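Local atomic coordinates of alpha-Amylase (PDB entry 2B5D), a protein that belongs to glycoside hydrolase family 57 and combines a parallel beta/alpha barrel with a helical C-terminal region. Residues G3-F8 against P342-P347; Y220-P225 against R237-S242; L489-Q494 against E503-Y508; P443-V448 against G498-E503. All coordinates share one frame; numbering follows the deposited sequence.

Interaction 1. Residues G3-F8 against P342-P347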
# COMPACT_ATOMS: atom_id res chain seq x y z
N GLY A 3 -46.13 -24.17 -19.20
CA GLY A 3 -44.92 -24.12 -18.38
C GLY A 3 -44.98 -22.92 -17.46
O GLY A 3 -45.56 -21.90 -17.82
N LYS A 4 -44.40 -23.06 -16.27
CA LYS A 4 -44.43 -21.98 -15.27
C LYS A 4 -43.08 -21.29 -15.18
O LYS A 4 -42.04 -21.93 -14.96
CB LYS A 4 -44.93 -22.52 -13.93
CG LYS A 4 -46.40 -22.93 -14.02
CD LYS A 4 -46.67 -24.34 -13.54
CE LYS A 4 -47.53 -24.36 -12.27
NZ LYS A 4 -48.94 -23.86 -12.48
N ILE A 5 -43.07 -19.98 -15.42
CA ILE A 5 -41.79 -19.28 -15.36
C ILE A 5 -41.65 -18.49 -14.09
O ILE A 5 -42.45 -17.56 -13.82
CB ILE A 5 -41.22 -18.61 -16.73
CG1 ILE A 5 -41.96 -17.35 -17.15
CG2 ILE A 5 -41.07 -19.66 -17.93
CD1 ILE A 5 -41.26 -16.10 -16.58
N LEU A 6 -40.68 -18.90 -13.29
CA LEU A 6 -40.44 -18.20 -12.02
C LEU A 6 -39.15 -17.35 -12.07
O LEU A 6 -38.04 -17.88 -11.97
CB LEU A 6 -40.60 -19.15 -10.80
CG LEU A 6 -40.05 -18.99 -9.37
CD1 LEU A 6 -40.10 -17.60 -8.74
CD2 LEU A 6 -40.63 -20.07 -8.42
N ILE A 7 -39.34 -16.05 -12.28
CA ILE A 7 -38.21 -15.11 -12.32
C ILE A 7 -37.93 -14.66 -10.91
O ILE A 7 -38.80 -14.15 -10.21
CB ILE A 7 -38.44 -13.84 -13.26
CG1 ILE A 7 -38.61 -14.22 -14.74
CG2 ILE A 7 -37.30 -12.83 -13.11
CD1 ILE A 7 -37.67 -15.33 -15.23
N PHE A 8 -36.70 -14.82 -10.49
CA PHE A 8 -36.34 -14.36 -9.15
C PHE A 8 -35.22 -13.30 -9.22
O PHE A 8 -34.15 -13.55 -9.79
CB PHE A 8 -35.96 -15.56 -8.24
CG PHE A 8 -35.60 -15.14 -6.85
CD1 PHE A 8 -36.56 -15.14 -5.82
CD2 PHE A 8 -34.32 -14.67 -6.58
CE1 PHE A 8 -36.24 -14.70 -4.51
CE2 PHE A 8 -33.99 -14.21 -5.29
CZ PHE A 8 -34.93 -14.24 -4.25
N PRO A 342 -43.65 -27.94 -15.92
CA PRO A 342 -42.36 -27.57 -15.35
C PRO A 342 -42.46 -26.22 -14.65
O PRO A 342 -43.30 -25.38 -15.01
CB PRO A 342 -41.43 -27.51 -16.55
CG PRO A 342 -42.38 -27.22 -17.73
CD PRO A 342 -43.65 -27.91 -17.41
N VAL A 343 -41.69 -26.05 -13.58
CA VAL A 343 -41.49 -24.69 -13.09
C VAL A 343 -40.02 -24.34 -13.22
O VAL A 343 -39.14 -25.03 -12.77
CB VAL A 343 -42.27 -24.31 -11.75
CG1 VAL A 343 -42.99 -25.47 -11.14
CG2 VAL A 343 -41.43 -23.50 -10.75
N ILE A 344 -39.79 -23.31 -14.01
CA ILE A 344 -38.44 -23.01 -14.46
C ILE A 344 -38.03 -21.90 -13.54
O ILE A 344 -38.68 -20.82 -13.51
CB ILE A 344 -38.45 -22.62 -15.99
CG1 ILE A 344 -38.79 -23.89 -16.81
CG2 ILE A 344 -37.15 -21.99 -16.36
CD1 ILE A 344 -39.35 -23.65 -18.24
N VAL A 345 -37.03 -22.21 -12.70
CA VAL A 345 -36.62 -21.20 -11.69
C VAL A 345 -35.36 -20.47 -12.15
O VAL A 345 -34.27 -21.09 -12.34
CB VAL A 345 -36.42 -21.76 -10.24
CG1 VAL A 345 -36.07 -20.58 -9.22
CG2 VAL A 345 -37.67 -22.53 -9.77
N ALA A 346 -35.52 -19.17 -12.33
CA ALA A 346 -34.45 -18.32 -12.90
C ALA A 346 -34.17 -17.07 -12.04
O ALA A 346 -34.90 -16.06 -12.13
CB ALA A 346 -34.81 -17.94 -14.36
N PRO A 347 -33.21 -17.19 -11.10
CA PRO A 347 -32.79 -16.13 -10.22
C PRO A 347 -31.62 -15.29 -10.74
O PRO A 347 -30.61 -15.83 -11.23
CB PRO A 347 -32.34 -16.87 -8.97
CG PRO A 347 -31.81 -18.11 -9.48
CD PRO A 347 -32.55 -18.46 -10.74
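Ala346 O receives the amide of Phe8 at 2.7 Å from Phe8 N, and the bond is nearly straight at hydrogen (177°), although the donor stands 41° above the carbonyl plane. Ile7 leans on the same oxygen with a CA-H contact. Four further backbone bonds precede this one: Lys4 and Leu6 each use both N and O, donating to Pro342 and Ile344 and accepting from Ile344 and Ala346. This is the alternation of a parallel pair, in which one residue of strand 3-11 spans two of its neighbour. The side chains divide between the two sheet faces. On one, Leu6 and Val345 lie side by side, pointing the same way, with Leu6 CD2 4.1 Å from Val345 CG2; the side chains of Phe8 and Pro347 cross at about a right angle, Phe8 CD2 being 3.8 Å from Pro347 CB. On the other, Ile7 CD1 rests 4.0 Å from Ala346 CB, and Phe367 and Phe368 of helix 360-373 cover Ile5 and Ile7. Gly3 and Ile5 turn their backbone to Lys378 instead, which makes 3-11 an inner strand. Parallel strands far apart in sequence, backed by helix 360-373, fit the beta/alpha barrel of glycoside hydrolase family 57.

Interaction 2. Residues Y220-P225 against R237-S242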
# COMPACT_ATOMS: atom_id res chain seq x y z
N TYR A 220 -38.45 -35.22 -11.13
CA TYR A 220 -38.57 -34.14 -12.07
C TYR A 220 -37.38 -33.16 -12.15
O TYR A 220 -37.60 -32.03 -12.51
CB TYR A 220 -39.84 -33.34 -11.77
CG TYR A 220 -41.08 -34.21 -11.83
CD1 TYR A 220 -41.96 -34.30 -10.73
CD2 TYR A 220 -41.36 -34.99 -12.98
CE1 TYR A 220 -43.10 -35.12 -10.78
CE2 TYR A 220 -42.47 -35.82 -13.04
CZ TYR A 220 -43.34 -35.88 -11.94
OH TYR A 220 -44.43 -36.68 -12.02
N GLY A 221 -36.17 -33.58 -11.79
CA GLY A 221 -35.02 -32.69 -11.63
C GLY A 221 -35.27 -31.31 -11.02
O GLY A 221 -35.99 -31.21 -10.02
N VAL A 222 -34.73 -30.24 -11.62
CA VAL A 222 -34.87 -28.91 -11.04
C VAL A 222 -36.13 -28.23 -11.42
O VAL A 222 -36.36 -27.08 -11.04
CB VAL A 222 -33.67 -27.97 -11.36
CG1 VAL A 222 -32.43 -28.54 -10.76
CG2 VAL A 222 -33.49 -27.72 -12.93
N TYR A 223 -36.98 -28.93 -12.18
CA TYR A 223 -38.20 -28.35 -12.77
C TYR A 223 -39.49 -28.61 -11.99
O TYR A 223 -40.59 -28.30 -12.46
CB TYR A 223 -38.36 -28.81 -14.25
CG TYR A 223 -37.11 -28.42 -15.00
CD1 TYR A 223 -36.83 -27.08 -15.25
CD2 TYR A 223 -36.18 -29.39 -15.39
CE1 TYR A 223 -35.64 -26.70 -15.93
CE2 TYR A 223 -35.03 -29.04 -16.06
CZ TYR A 223 -34.76 -27.69 -16.31
OH TYR A 223 -33.57 -27.35 -16.90
N ARG A 224 -39.35 -29.14 -10.79
CA ARG A 224 -40.40 -29.00 -9.78
C ARG A 224 -39.74 -28.79 -8.39
O ARG A 224 -38.72 -29.42 -8.09
CB ARG A 224 -41.31 -30.24 -9.83
CG ARG A 224 -42.50 -30.01 -10.85
CD ARG A 224 -43.45 -31.14 -10.89
NE ARG A 224 -44.65 -31.02 -10.04
CZ ARG A 224 -45.71 -30.28 -10.34
NH1 ARG A 224 -45.72 -29.52 -11.44
NH2 ARG A 224 -46.76 -30.27 -9.54
N PRO A 225 -40.35 -27.96 -7.54
CA PRO A 225 -39.90 -27.89 -6.15
C PRO A 225 -39.99 -29.25 -5.46
O PRO A 225 -40.69 -30.16 -5.91
CB PRO A 225 -40.93 -26.95 -5.50
CG PRO A 225 -42.12 -26.99 -6.42
CD PRO A 225 -41.48 -27.06 -7.77
N ARG A 237 -32.60 -23.75 -8.82
CA ARG A 237 -32.12 -23.00 -10.02
C ARG A 237 -32.16 -23.82 -11.31
O ARG A 237 -31.55 -24.90 -11.36
CB ARG A 237 -30.65 -22.63 -9.76
CG ARG A 237 -30.31 -21.27 -10.05
CD ARG A 237 -28.85 -21.08 -9.79
NE ARG A 237 -28.02 -21.50 -10.92
CZ ARG A 237 -27.21 -22.53 -10.82
NH1 ARG A 237 -26.45 -22.95 -11.82
NH2 ARG A 237 -27.19 -23.15 -9.65
N ASP A 238 -32.78 -23.29 -12.35
CA ASP A 238 -32.62 -23.85 -13.73
C ASP A 238 -31.26 -23.43 -14.26
O ASP A 238 -31.03 -22.25 -14.52
CB ASP A 238 -33.74 -23.35 -14.68
CG ASP A 238 -33.50 -23.72 -16.17
OD1 ASP A 238 -32.72 -24.66 -16.51
OD2 ASP A 238 -34.11 -23.05 -16.99
N PRO A 239 -30.34 -24.37 -14.42
CA PRO A 239 -28.99 -24.03 -14.82
C PRO A 239 -28.91 -23.60 -16.32
O PRO A 239 -27.90 -23.04 -16.74
CB PRO A 239 -28.23 -25.35 -14.62
CG PRO A 239 -29.34 -26.45 -14.77
CD PRO A 239 -30.59 -25.83 -14.35
N GLU A 240 -29.95 -23.90 -17.09
CA GLU A 240 -30.11 -23.41 -18.45
C GLU A 240 -30.47 -21.95 -18.46
O GLU A 240 -30.26 -21.28 -19.48
CB GLU A 240 -31.18 -24.20 -19.21
CG GLU A 240 -30.83 -25.62 -19.39
CD GLU A 240 -31.70 -26.30 -20.43
OE1 GLU A 240 -31.64 -27.55 -20.53
OE2 GLU A 240 -32.45 -25.61 -21.15
N SER A 241 -31.02 -21.44 -17.35
CA SER A 241 -31.23 -20.00 -17.24
C SER A 241 -30.14 -19.32 -16.36
O SER A 241 -30.41 -18.39 -15.63
CB SER A 241 -32.64 -19.67 -16.76
OG SER A 241 -33.68 -20.39 -17.43
N SER A 242 -28.89 -19.78 -16.43
CA SER A 242 -27.78 -19.25 -15.61
C SER A 242 -27.36 -17.80 -15.89
O SER A 242 -27.83 -17.16 -16.83
CB SER A 242 -26.52 -20.11 -15.79
OG SER A 242 -25.73 -19.64 -16.91
O HOH W 1 -34.33 -27.91 -19.42
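Tyr223 brings its hydroxyl to Asp238, OH donating to OD1 over 2.8 Å, while the backbone amide of Glu240 reaches the same oxygen, Glu240 N lying 2.9 Å from Asp238 OD1. The two donors come from opposite faces of the carboxylate plane, and ring and carboxylate are turned 68° apart. The other oxygen is held as well: Ser241 OG donates to Asp238 OD2 at 2.7 Å, and Gln330 of helix 309-338 adds a further bond. Chi1 (171°) sets the aspartate CG anti to the backbone N; the bonds to both oxygens then hold the carboxylate's rotation.

The tight part lies beside this grip. Val222 CG2 sits 3.6 Å above the centre of the Tyr223 ring, and the same methyl meets Pro239 tip to tip, Val222 CG2 to Pro239 CD being 3.7 Å. The Val222 side chain also packs over the carbonyl oxygen of Arg237, so one small branched residue touches the ring, the proline and a backbone oxygen at once.

Toward Glu240 the contact is looser. There a water donates to Tyr223 OH and, weakly, to Glu240 OE1, bridging two partly exposed side chains that otherwise barely touch. Trp212 of the second subunit packs on Pro239 and Glu240.

Behind both loops runs strand 343-349, to which Tyr223 and Asp238 are tied by backbone bonds. The aspartate itself, accepting from the amide two residues on, forms a classic Asx turn in the loop that follows strand 233-236 of the barrel.

Interaction 3. Residues L489-Q494 against E503-Y508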
# COMPACT_ATOMS: atom_id res chain seq x y z
N LEU A 489 -15.21 -6.08 20.48
CA LEU A 489 -14.29 -6.35 21.57
C LEU A 489 -14.22 -5.21 22.60
O LEU A 489 -14.08 -5.45 23.81
CB LEU A 489 -12.90 -6.63 21.05
CG LEU A 489 -12.72 -7.79 20.11
CD1 LEU A 489 -11.35 -7.67 19.40
CD2 LEU A 489 -12.80 -9.11 20.85
N ASN A 490 -14.31 -3.98 22.12
CA ASN A 490 -14.44 -2.83 22.98
C ASN A 490 -15.62 -2.95 23.89
O ASN A 490 -15.50 -2.74 25.09
CB ASN A 490 -14.54 -1.52 22.19
CG ASN A 490 -13.22 -1.11 21.58
OD1 ASN A 490 -12.16 -1.62 21.95
ND2 ASN A 490 -13.28 -0.23 20.60
N LEU A 491 -16.78 -3.28 23.35
CA LEU A 491 -17.95 -3.41 24.22
C LEU A 491 -17.80 -4.59 25.17
O LEU A 491 -18.22 -4.53 26.33
CB LEU A 491 -19.23 -3.53 23.41
CG LEU A 491 -19.53 -2.40 22.46
CD1 LEU A 491 -20.35 -2.97 21.29
CD2 LEU A 491 -20.26 -1.29 23.15
N TYR A 492 -17.20 -5.66 24.69
CA TYR A 492 -17.03 -6.85 25.50
C TYR A 492 -16.21 -6.49 26.72
O TYR A 492 -16.56 -6.87 27.85
CB TYR A 492 -16.34 -7.96 24.70
CG TYR A 492 -16.00 -9.17 25.51
CD1 TYR A 492 -17.00 -10.09 25.87
CD2 TYR A 492 -14.69 -9.40 25.95
CE1 TYR A 492 -16.70 -11.21 26.63
CE2 TYR A 492 -14.38 -10.52 26.73
CZ TYR A 492 -15.39 -11.42 27.07
OH TYR A 492 -15.11 -12.55 27.83
N ASP A 493 -15.11 -5.77 26.48
CA ASP A 493 -14.23 -5.33 27.54
C ASP A 493 -14.86 -4.40 28.57
O ASP A 493 -14.68 -4.59 29.76
CB ASP A 493 -13.01 -4.68 26.93
CG ASP A 493 -12.09 -5.69 26.36
OD1 ASP A 493 -12.30 -6.90 26.66
OD2 ASP A 493 -11.17 -5.29 25.62
N GLN A 494 -15.62 -3.43 28.11
CA GLN A 494 -16.31 -2.56 29.04
C GLN A 494 -17.30 -3.34 29.91
O GLN A 494 -17.45 -3.03 31.09
CB GLN A 494 -17.01 -1.44 28.29
CG GLN A 494 -16.04 -0.65 27.47
CD GLN A 494 -16.70 0.41 26.64
OE1 GLN A 494 -16.03 1.10 25.88
NE2 GLN A 494 -18.01 0.57 26.77
N GLU A 503 -20.75 6.98 26.14
CA GLU A 503 -20.61 7.87 25.00
C GLU A 503 -20.13 7.12 23.76
O GLU A 503 -20.59 7.39 22.64
CB GLU A 503 -19.65 9.02 25.33
CG GLU A 503 -20.22 10.03 26.31
CD GLU A 503 -19.57 11.41 26.15
OE1 GLU A 503 -20.16 12.25 25.41
OE2 GLU A 503 -18.47 11.62 26.74
N MET A 504 -19.17 6.21 23.97
CA MET A 504 -18.73 5.29 22.95
C MET A 504 -19.90 4.39 22.49
O MET A 504 -20.14 4.26 21.30
CB MET A 504 -17.58 4.41 23.46
CG MET A 504 -16.94 3.59 22.33
SD MET A 504 -15.94 2.20 22.92
CE MET A 504 -14.48 3.07 23.53
N LEU A 505 -20.62 3.80 23.44
CA LEU A 505 -21.80 2.98 23.12
C LEU A 505 -22.81 3.73 22.28
O LEU A 505 -23.34 3.19 21.31
CB LEU A 505 -22.48 2.43 24.39
CG LEU A 505 -23.83 1.70 24.19
CD1 LEU A 505 -23.70 0.39 23.39
CD2 LEU A 505 -24.47 1.45 25.54
N ARG A 506 -23.07 4.98 22.61
CA ARG A 506 -24.00 5.78 21.81
C ARG A 506 -23.42 6.07 20.44
O ARG A 506 -24.15 6.35 19.48
CB ARG A 506 -24.26 7.12 22.49
CG ARG A 506 -25.12 7.06 23.71
CD ARG A 506 -25.85 8.41 23.86
NE ARG A 506 -24.90 9.51 24.04
CZ ARG A 506 -24.29 9.80 25.19
NH1 ARG A 506 -23.43 10.83 25.22
NH2 ARG A 506 -24.52 9.08 26.29
N TYR A 507 -22.09 6.08 20.35
CA TYR A 507 -21.47 6.38 19.08
C TYR A 507 -21.78 5.17 18.18
O TYR A 507 -22.43 5.32 17.16
CB TYR A 507 -19.96 6.69 19.21
CG TYR A 507 -19.27 6.59 17.88
CD1 TYR A 507 -19.70 7.38 16.81
CD2 TYR A 507 -18.23 5.68 17.66
CE1 TYR A 507 -19.14 7.27 15.55
CE2 TYR A 507 -17.66 5.56 16.39
CZ TYR A 507 -18.12 6.35 15.34
OH TYR A 507 -17.57 6.28 14.09
N TYR A 508 -21.36 3.99 18.63
CA TYR A 508 -21.72 2.71 18.01
C TYR A 508 -23.22 2.52 17.68
O TYR A 508 -23.56 2.08 16.57
CB TYR A 508 -21.28 1.58 18.93
CG TYR A 508 -19.78 1.45 19.08
CD1 TYR A 508 -19.27 0.50 19.94
CD2 TYR A 508 -18.89 2.27 18.39
CE1 TYR A 508 -17.92 0.32 20.10
CE2 TYR A 508 -17.49 2.12 18.55
CZ TYR A 508 -17.02 1.14 19.43
OH TYR A 508 -15.66 0.91 19.65
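Similar first torsions bring Asn490 and Tyr508 together: in both, CG stands anti to the carbonyl carbon (chi1 -73° and -66°), on side chains whose first bonds lead toward the opposite helix. The amide N-H then points at the phenol oxygen, Asn490 ND2 to Tyr508 OH being 2.8 Å with a nearly straight bond. Amide and ring are nearly coplanar, although the side chains cross at about a right angle. The hydroxyl is gripped a second time, by the carbonyl of Glu20 of the third subunit, so a phenol buried between helices also reaches across the subunit interface.

Leu491 slides past the tyrosine in the opposite direction and meets the ring at its edge; Leu491 CD2 is 3.8 Å from Tyr508 CD1. The same methyl touches the next apolar partner, with Leu491 CD2 again 3.8 Å from Leu505 CD1. One face of the ring carries Met504 CG, 3.8 Å above the plane and offset toward the rim. Farther along, Met504 SD lies 4.0 Å from Asn490 CB, while the extended chain of Gln494 crosses Met504 obliquely.

Asp22 of the third subunit packs on Asn490 and Gln494, and its Pro19 on Met504. The axes of the short segments run roughly antiparallel, at 147° and a wide 11.2 Å. With only a short connection between helices 473-496 and 502-511, they make a splayed helical hairpin built into a subunit interface.

Interaction 4. Residues P443-V448 against G498-E503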
# COMPACT_ATOMS: atom_id res chain seq x y z
N PRO A 443 -31.05 -1.85 31.60
CA PRO A 443 -31.21 -1.44 30.19
C PRO A 443 -29.92 -0.95 29.54
O PRO A 443 -29.88 -0.71 28.31
CB PRO A 443 -32.24 -0.30 30.26
CG PRO A 443 -32.13 0.25 31.68
CD PRO A 443 -31.59 -0.85 32.55
N LEU A 444 -28.88 -0.79 30.36
CA LEU A 444 -27.57 -0.38 29.86
C LEU A 444 -26.84 -1.62 29.37
O LEU A 444 -26.32 -1.62 28.27
CB LEU A 444 -26.73 0.30 30.94
CG LEU A 444 -25.90 1.55 30.57
CD1 LEU A 444 -24.59 1.56 31.37
CD2 LEU A 444 -25.63 1.75 29.06
N VAL A 445 -26.81 -2.67 30.19
CA VAL A 445 -26.25 -3.97 29.82
C VAL A 445 -26.90 -4.54 28.56
O VAL A 445 -26.24 -5.18 27.73
CB VAL A 445 -26.40 -4.97 30.97
CG1 VAL A 445 -26.25 -6.39 30.49
CG2 VAL A 445 -25.36 -4.69 32.05
N GLU A 446 -28.19 -4.26 28.42
CA GLU A 446 -29.01 -4.73 27.35
C GLU A 446 -28.66 -4.00 26.06
O GLU A 446 -28.45 -4.64 25.03
CB GLU A 446 -30.49 -4.53 27.69
CG GLU A 446 -31.41 -5.54 26.98
CD GLU A 446 -32.83 -5.01 26.72
OE1 GLU A 446 -33.05 -3.79 26.91
OE2 GLU A 446 -33.70 -5.80 26.30
N ARG A 447 -28.63 -2.67 26.11
CA ARG A 447 -28.09 -1.85 25.03
C ARG A 447 -26.68 -2.31 24.57
O ARG A 447 -26.39 -2.36 23.36
CB ARG A 447 -28.11 -0.40 25.43
CG ARG A 447 -29.49 0.22 25.32
CD ARG A 447 -29.49 1.66 25.89
NE ARG A 447 -28.60 2.55 25.15
CZ ARG A 447 -27.90 3.56 25.67
NH1 ARG A 447 -27.96 3.82 26.97
NH2 ARG A 447 -27.12 4.29 24.89
N VAL A 448 -25.85 -2.71 25.52
CA VAL A 448 -24.49 -3.13 25.21
C VAL A 448 -24.49 -4.47 24.49
O VAL A 448 -23.78 -4.68 23.48
CB VAL A 448 -23.63 -3.17 26.50
CG1 VAL A 448 -22.31 -3.91 26.33
CG2 VAL A 448 -23.38 -1.71 27.02
N GLY A 498 -17.12 -3.71 34.28
CA GLY A 498 -17.84 -2.67 35.00
C GLY A 498 -17.75 -1.28 34.40
O GLY A 498 -18.49 -0.37 34.80
N ARG A 499 -16.87 -1.09 33.42
CA ARG A 499 -16.63 0.25 32.91
C ARG A 499 -17.31 0.53 31.57
O ARG A 499 -16.69 1.01 30.61
CB ARG A 499 -15.12 0.57 32.86
CG ARG A 499 -14.26 -0.56 32.33
CD ARG A 499 -12.80 -0.14 32.10
NE ARG A 499 -12.17 -1.06 31.16
CZ ARG A 499 -12.23 -0.93 29.83
NH1 ARG A 499 -12.88 0.11 29.30
NH2 ARG A 499 -11.63 -1.83 29.04
N ILE A 500 -18.61 0.24 31.51
CA ILE A 500 -19.37 0.61 30.32
C ILE A 500 -19.21 2.10 30.06
O ILE A 500 -19.42 2.91 30.96
CB ILE A 500 -20.87 0.24 30.40
CG1 ILE A 500 -21.04 -1.28 30.41
CG2 ILE A 500 -21.66 0.83 29.21
CD1 ILE A 500 -22.46 -1.70 30.73
N ASP A 501 -18.86 2.42 28.82
CA ASP A 501 -18.53 3.77 28.39
C ASP A 501 -19.68 4.24 27.54
O ASP A 501 -19.80 3.91 26.37
CB ASP A 501 -17.23 3.68 27.61
CG ASP A 501 -16.74 5.01 27.07
OD1 ASP A 501 -15.51 5.07 26.82
OD2 ASP A 501 -17.57 5.95 26.88
N GLU A 502 -20.54 5.04 28.13
CA GLU A 502 -21.81 5.32 27.51
C GLU A 502 -21.78 6.14 26.26
O GLU A 502 -22.68 6.03 25.43
CB GLU A 502 -22.76 5.96 28.50
CG GLU A 502 -23.26 4.99 29.54
CD GLU A 502 -24.43 5.57 30.29
OE1 GLU A 502 -25.39 6.04 29.60
OE2 GLU A 502 -24.39 5.58 31.56
N GLU A 503 -20.75 6.98 26.14
CA GLU A 503 -20.61 7.87 25.00
C GLU A 503 -20.13 7.12 23.76
O GLU A 503 -20.59 7.39 22.64
CB GLU A 503 -19.65 9.02 25.33
CG GLU A 503 -20.22 10.03 26.31
CD GLU A 503 -19.57 11.41 26.15
OE1 GLU A 503 -20.16 12.25 25.41
OE2 GLU A 503 -18.47 11.62 26.74
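The start of helix 502-511 and the loop leading into it lie against the first turns of helix 443-458, with Ile500 as the wedge. It reaches toward Leu444 tip to tip, Leu444 CD1 coming within 3.7 Å of Ile500 CG2. One turn on, Val448 crosses Ile500 obliquely and spreads a single methyl over two carbons: Val448 CG2 is 3.8 Å from both Ile500 CG2 and Ile500 CD1. The isoleucine can serve both neighbours because CG1 stands anti to the carbonyl carbon (chi1 -67°) while CG2 stands anti to the backbone N. Val445 touches only lightly, through the end of the Ile500 chain.

Glu502 forms the outer margin. Its aliphatic part crosses Leu444 obliquely, with Glu502 CG 4.0 Å from Leu444 CD2, while its carboxylate heads toward Arg447. Those opposite charges remain beyond a salt bridge, Arg447 NH1 being 4.3 Å from Glu502 OE1; the arginine has its salt bridge with Glu509 instead. Any attraction to Glu502 is therefore probably a diffuse one.

Asp501, whose side chain leaves in the other direction, caps the new helix: Asp501 OD2 accepts weakly from Glu503 N at 3.4 Å, and Met504 N adds another weak bond. Just before it, Arg499 forms a salt bridge with Asp22 of the third subunit. The whole is an N-capped helix start, with the residue before the cap packed on the first turns of helix 443-458.

Overall arrangement
The four contacts form two clusters on opposite sides of the chain's centre. Interactions 1 and 2 have centres 8 Å apart and meet through strand 343-349, whose backbone is bonded to Tyr223 and Asp238; in sequence, interaction 2 falls between the two strands of interaction 1. The pairing of 3-11 with 343-349 is consistent with closure of the barrel. Interactions 3 and 4 come afterwards, their centres 7 Å apart and their segments alternating along the chain. They share Glu503 and helix 502-511, which packs on both helix 443-458 and helix 473-496. The clusters do not touch, the nearest atoms of interactions 1 and 3 being about 29 Å apart; interaction 2 meets the second subunit, interactions 3 and 4 the third.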